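Local coordinates for protein transcription elongation factor Spt5 (PDB 3LPE) that stimulates transcription elongation as a heterodimer with Spt4, its NusG N-terminal (NGN) domain making the contact with RNA polymerase, at residues E47-G51 against Y52-E56; G79-I83 against E84-P88. All coordinates share one frame; numbering follows the deposited sequence.

Interaction 1: E47-G51 against Y52-E56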
loop_
_atom_site.group_PDB
_atom_site.type_symbol
_atom_site.label_atom_id
_atom_site.label_comp_id
_atom_site.label_asym_id
_atom_site.label_seq_id
_atom_site.Cartn_x
_atom_site.Cartn_y
_atom_site.Cartn_z
ATOM N N GLU A 47 -2.111 -9.380 4.032
ATOM C CA GLU A 47 -2.202 -10.280 5.173
ATOM C C GLU A 47 -1.548 -11.610 4.848
ATOM O O GLU A 47 -1.163 -12.350 5.740
ATOM C CB GLU A 47 -3.661 -10.510 5.579
ATOM C CG GLU A 47 -4.285 -9.334 6.294
ATOM C CD GLU A 47 -3.511 -8.935 7.533
ATOM O OE1 GLU A 47 -3.356 -7.718 7.781
ATOM O OE2 GLU A 47 -3.049 -9.840 8.258
ATOM N N SER A 48 -1.423 -11.920 3.566
ATOM C CA SER A 48 -0.881 -13.210 3.186
ATOM C C SER A 48 0.633 -13.095 3.034
ATOM O O SER A 48 1.315 -14.031 2.610
ATOM C CB SER A 48 -1.556 -13.722 1.908
ATOM O OG SER A 48 -0.950 -13.146 0.778
ATOM N N LEU A 49 1.159 -11.942 3.416
ATOM C CA LEU A 49 2.594 -11.703 3.325
ATOM C C LEU A 49 3.128 -11.060 4.594
ATOM O O LEU A 49 3.455 -9.877 4.611
ATOM C CB LEU A 49 2.912 -10.814 2.128
ATOM C CG LEU A 49 4.396 -10.623 1.848
ATOM C CD1 LEU A 49 5.066 -11.986 1.758
ATOM C CD2 LEU A 49 4.599 -9.827 0.564
ATOM N N LYS A 50 3.215 -11.841 5.662
ATOM C CA LYS A 50 3.602 -11.282 6.954
ATOM C C LYS A 50 5.096 -10.960 7.012
ATOM O O LYS A 50 5.924 -11.717 6.500
ATOM C CB LYS A 50 3.228 -12.243 8.064
ATOM C CG LYS A 50 1.858 -12.861 7.887
ATOM C CD LYS A 50 1.787 -14.202 8.605
ATOM C CE LYS A 50 0.819 -15.162 7.917
ATOM N NZ LYS A 50 1.115 -16.588 8.263
ATOM N N GLY A 51 5.433 -9.841 7.637
ATOM C CA GLY A 51 6.818 -9.423 7.780
ATOM C C GLY A 51 7.392 -8.660 6.610
ATOM O O GLY A 51 8.595 -8.370 6.588
ATOM N N TYR A 52 6.546 -8.312 5.643
ATOM C CA TYR A 52 7.007 -7.561 4.470
ATOM C C TYR A 52 5.991 -6.537 3.995
ATOM O O TYR A 52 4.796 -6.738 4.100
ATOM C CB TYR A 52 7.307 -8.502 3.302
ATOM C CG TYR A 52 8.418 -9.444 3.634
ATOM C CD1 TYR A 52 8.159 -10.645 4.277
ATOM C CD2 TYR A 52 9.733 -9.108 3.360
ATOM C CE1 TYR A 52 9.181 -11.510 4.622
ATOM C CE2 TYR A 52 10.769 -9.968 3.711
ATOM C CZ TYR A 52 10.478 -11.159 4.335
ATOM O OH TYR A 52 11.494 -12.006 4.680
ATOM N N VAL A 53 6.504 -5.445 3.469
ATOM C CA VAL A 53 5.671 -4.432 2.829
ATOM C C VAL A 53 6.261 -4.242 1.434
ATOM O O VAL A 53 7.491 -4.227 1.263
ATOM C CB VAL A 53 5.687 -3.110 3.636
ATOM C CG1 VAL A 53 4.961 -2.013 2.896
ATOM C CG2 VAL A 53 5.027 -3.328 4.999
ATOM N N LEU A 54 5.397 -4.133 0.432
ATOM C CA LEU A 54 5.856 -3.973 -0.949
ATOM C C LEU A 54 5.796 -2.503 -1.313
ATOM O O LEU A 54 4.776 -1.878 -1.076
ATOM C CB LEU A 54 4.932 -4.753 -1.876
ATOM C CG LEU A 54 4.931 -6.270 -1.624
ATOM C CD1 LEU A 54 4.006 -6.993 -2.586
ATOM C CD2 LEU A 54 6.332 -6.842 -1.720
ATOM N N VAL A 55 6.866 -1.969 -1.907
ATOM C CA VAL A 55 6.958 -0.536 -2.187
ATOM C C VAL A 55 7.237 -0.357 -3.666
ATOM O O VAL A 55 8.241 -0.818 -4.165
ATOM C CB VAL A 55 8.084 0.151 -1.365
ATOM C CG1 VAL A 55 8.219 1.650 -1.707
ATOM C CG2 VAL A 55 7.846 -0.036 0.156
ATOM N N GLU A 56 6.309 0.289 -4.358
ATOM C CA GLU A 56 6.480 0.633 -5.771
ATOM C C GLU A 56 7.127 2.029 -5.867
ATOM O O GLU A 56 6.595 3.029 -5.349
ATOM C CB GLU A 56 5.114 0.605 -6.461
ATOM C CG GLU A 56 5.147 0.771 -7.983
ATOM C CD GLU A 56 3.758 0.836 -8.585
ATOM O OE1 GLU A 56 3.627 0.595 -9.797
ATOM O OE2 GLU A 56 2.797 1.113 -7.850
HETATM O O HOH W 1 2.274 -7.402 4.223
#
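L49 swings its CG anti to the backbone N (chi1 -174°), beside its carbonyl carbon, and this carries the isobutyl group towards the first residues of the strand that follows. Y52 sets CG anti to its own carbonyl carbon and beside its N (chi1 -63°), which lays the ring over the G51 carbonyl. The L49 branch crosses the side chains of Y52 and L54 at about a right angle: its CG rests against Y52 CB at 3.9 Å, and its CD2 meets L54 CD2, methyl to methyl, at 4.1 Å. CD1 approaches the Y52 ring obliquely. The carbonyl oxygen of G51 sits under one face of the phenol ring, G51 O lying 3.1 Å from Y52 CG, while the carbonyl oxygen of K50 lies near the ring plane at its edge.

The backbone from L49 to Y52 is a type II beta turn, and G51 takes its third position with phi 85°, a positive value that suits glycine. No direct hydrogen bond closes the turn. The two carbonyl oxygens L49 O and Y52 O, both acceptors, stand 3.5 Å apart, and one water lies 2.8 Å from L49 O and 2.6 Å from Y52 O. E22 of helix 22-35 takes the N-H of G51 through its carboxylate, and G51 also has a backbone bond with T17. L54 also packs on L89 of helix 83-90.

The loop thus enters strand 52-57 of the NGN sheet through apolar contacts, a bend with glycine at its third position and a water within bonding distance of both carbonyl oxygens, which may ease their mutual repulsion, although it has more acceptors in reach than protons to give.

Interaction 2: G79-I83 against E84-P88; sequences GTIAI and EEIEP
The carbonyl oxygens of A82 and I83 accept the N-H groups of E85, I86 and E87 in the first turn of helix 83-90. E85 N donates to A82 O at 2.9 Å, from well above the carbonyl plane. I83 O takes two donors: I86 N at 3.0 Å, again raised from the plane, and E87 N at 3.1 Å, which arrives nearly along the C=O axis (C=O...N angle 166°). The opening turn of this weakly bonded helix therefore mixes 3-10-type (i to i+3) bonds with one alpha-type (i to i+4) bond, and I83 O is shared by both kinds. A water accepts from A82 N at 3.0 Å and donates weakly to E85 OE1, linking the incoming loop to a side chain of the first turn.

E84, with chi1 at an almost eclipsed 22° and a bend at chi2 (-77°), brings OE2 to 3.4 Å from both A82 CB and I83 CG2, so its carboxylate lies against methyl groups. E87 runs beside the I83 carbonyl, with its CG 3.3 Å from I83 O. The apolar touch comes from I81, whose CG2 meets I86 CG1 at 3.9 Å, the two side chains crossing at about a right angle; that methyl also lies near E85 OE1.

I81 pairs through its backbone with I12 of strand 12-17, and I83 and I86 both pack on the same I12. E40 of the Spt4 chain touches I83, and I41 of the Spt4 chain touches I86, so the start of helix 83-90 packs on strand 12-17 and also touches the partner chain.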
loop_
_atom_site.group_PDB
_atom_site.type_symbol
_atom_site.label_atom_id
_atom_site.label_comp_id
_atom_site.label_asym_id
_atom_site.label_seq_id
_atom_site.Cartn_x
_atom_site.Cartn_y
_atom_site.Cartn_z
ATOM N N GLY A 79 16.658 -7.448 -5.318
ATOM C CA GLY A 79 15.988 -7.641 -6.594
ATOM C C GLY A 79 14.586 -7.076 -6.600
ATOM O O GLY A 79 13.962 -6.977 -5.560
ATOM N N THR A 80 14.090 -6.705 -7.778
ATOM C CA THR A 80 12.741 -6.187 -7.894
ATOM C C THR A 80 11.728 -7.325 -7.838
ATOM O O THR A 80 12.078 -8.497 -7.980
ATOM C CB THR A 80 12.548 -5.404 -9.218
ATOM O OG1 THR A 80 13.018 -6.206 -10.305
ATOM C CG2 THR A 80 13.356 -4.085 -9.195
ATOM N N ILE A 81 10.468 -6.959 -7.627
ATOM C CA ILE A 81 9.365 -7.905 -7.677
ATOM C C ILE A 81 8.551 -7.623 -8.933
ATOM O O ILE A 81 8.135 -6.484 -9.148
ATOM C CB ILE A 81 8.435 -7.724 -6.491
ATOM C CG1 ILE A 81 9.231 -7.633 -5.166
ATOM C CG2 ILE A 81 7.395 -8.844 -6.437
ATOM C CD1 ILE A 81 10.029 -8.881 -4.835
ATOM N N ALA A 82 8.318 -8.649 -9.751
ATOM C CA ALA A 82 7.511 -8.493 -10.973
ATOM C C ALA A 82 6.032 -8.285 -10.652
ATOM O O ALA A 82 5.502 -8.851 -9.696
ATOM C CB ALA A 82 7.688 -9.690 -11.907
ATOM N N ILE A 83 5.360 -7.481 -11.471
ATOM C CA ILE A 83 3.958 -7.153 -11.227
ATOM C C ILE A 83 3.083 -8.410 -11.150
ATOM O O ILE A 83 2.142 -8.474 -10.349
ATOM C CB ILE A 83 3.423 -6.159 -12.290
ATOM C CG1 ILE A 83 2.051 -5.618 -11.885
ATOM C CG2 ILE A 83 3.388 -6.797 -13.669
ATOM C CD1 ILE A 83 2.101 -4.670 -10.675
ATOM N N GLU A 84 3.405 -9.418 -11.956
ATOM C CA GLU A 84 2.654 -10.677 -11.929
ATOM C C GLU A 84 2.700 -11.413 -10.589
ATOM O O GLU A 84 1.760 -12.132 -10.256
ATOM C CB GLU A 84 3.087 -11.630 -13.054
ATOM C CG GLU A 84 4.470 -11.360 -13.592
ATOM C CD GLU A 84 4.476 -10.169 -14.523
ATOM O OE1 GLU A 84 3.494 -10.011 -15.282
ATOM O OE2 GLU A 84 5.455 -9.391 -14.488
ATOM N N GLU A 85 3.776 -11.236 -9.827
ATOM C CA GLU A 85 3.885 -11.882 -8.513
ATOM C C GLU A 85 3.057 -11.156 -7.460
ATOM O O GLU A 85 2.760 -11.689 -6.396
ATOM C CB GLU A 85 5.364 -12.029 -8.079
ATOM C CG GLU A 85 6.129 -13.024 -8.967
ATOM C CD GLU A 85 7.607 -13.198 -8.602
ATOM O OE1 GLU A 85 8.073 -12.563 -7.637
ATOM O OE2 GLU A 85 8.297 -13.973 -9.302
ATOM N N ILE A 86 2.645 -9.939 -7.790
ATOM C CA ILE A 86 1.864 -9.107 -6.895
ATOM C C ILE A 86 0.350 -9.211 -7.110
ATOM O O ILE A 86 -0.424 -9.151 -6.159
ATOM C CB ILE A 86 2.321 -7.643 -7.048
ATOM C CG1 ILE A 86 3.703 -7.477 -6.416
ATOM C CG2 ILE A 86 1.314 -6.671 -6.447
ATOM C CD1 ILE A 86 4.256 -6.091 -6.539
ATOM N N GLU A 87 -0.069 -9.369 -8.363
ATOM C CA GLU A 87 -1.482 -9.405 -8.715
ATOM C C GLU A 87 -2.364 -10.328 -7.863
ATOM O O GLU A 87 -3.470 -9.931 -7.473
ATOM C CB GLU A 87 -1.659 -9.703 -10.213
ATOM C CG GLU A 87 -1.029 -8.641 -11.104
ATOM C CD GLU A 87 -1.268 -8.885 -12.582
ATOM O OE1 GLU A 87 -2.407 -9.243 -12.950
ATOM O OE2 GLU A 87 -0.318 -8.703 -13.372
ATOM N N PRO A 88 -1.894 -11.558 -7.579
ATOM C CA PRO A 88 -2.720 -12.440 -6.748
ATOM C C PRO A 88 -2.975 -11.855 -5.358
ATOM O O PRO A 88 -3.976 -12.195 -4.726
ATOM C CB PRO A 88 -1.868 -13.720 -6.641
ATOM C CG PRO A 88 -0.965 -13.681 -7.824
ATOM C CD PRO A 88 -0.645 -12.222 -8.001
HETATM O O HOH W 2 9.938 -11.099 -9.187
#

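Both contacts are local joints where a loop passes into regular structure, but they differ in depth. Interaction 1 is partly buried, its centre about 7 Å from the centre of the chain, and leads into a strand of the antiparallel sheet; interaction 2 is a surface contact about 12 Å out and begins a helix. Main-chain hydrogen bonds dominate interaction 2, whereas interaction 1 has no direct one between its segments and relies on leucine packing and a bridging water. They meet where L54 CD1 touches I86 CG1 at 3.9 Å, joining strand 52-57 to helix 83-90. Strand 12-17 and the Spt4 partner chain border both.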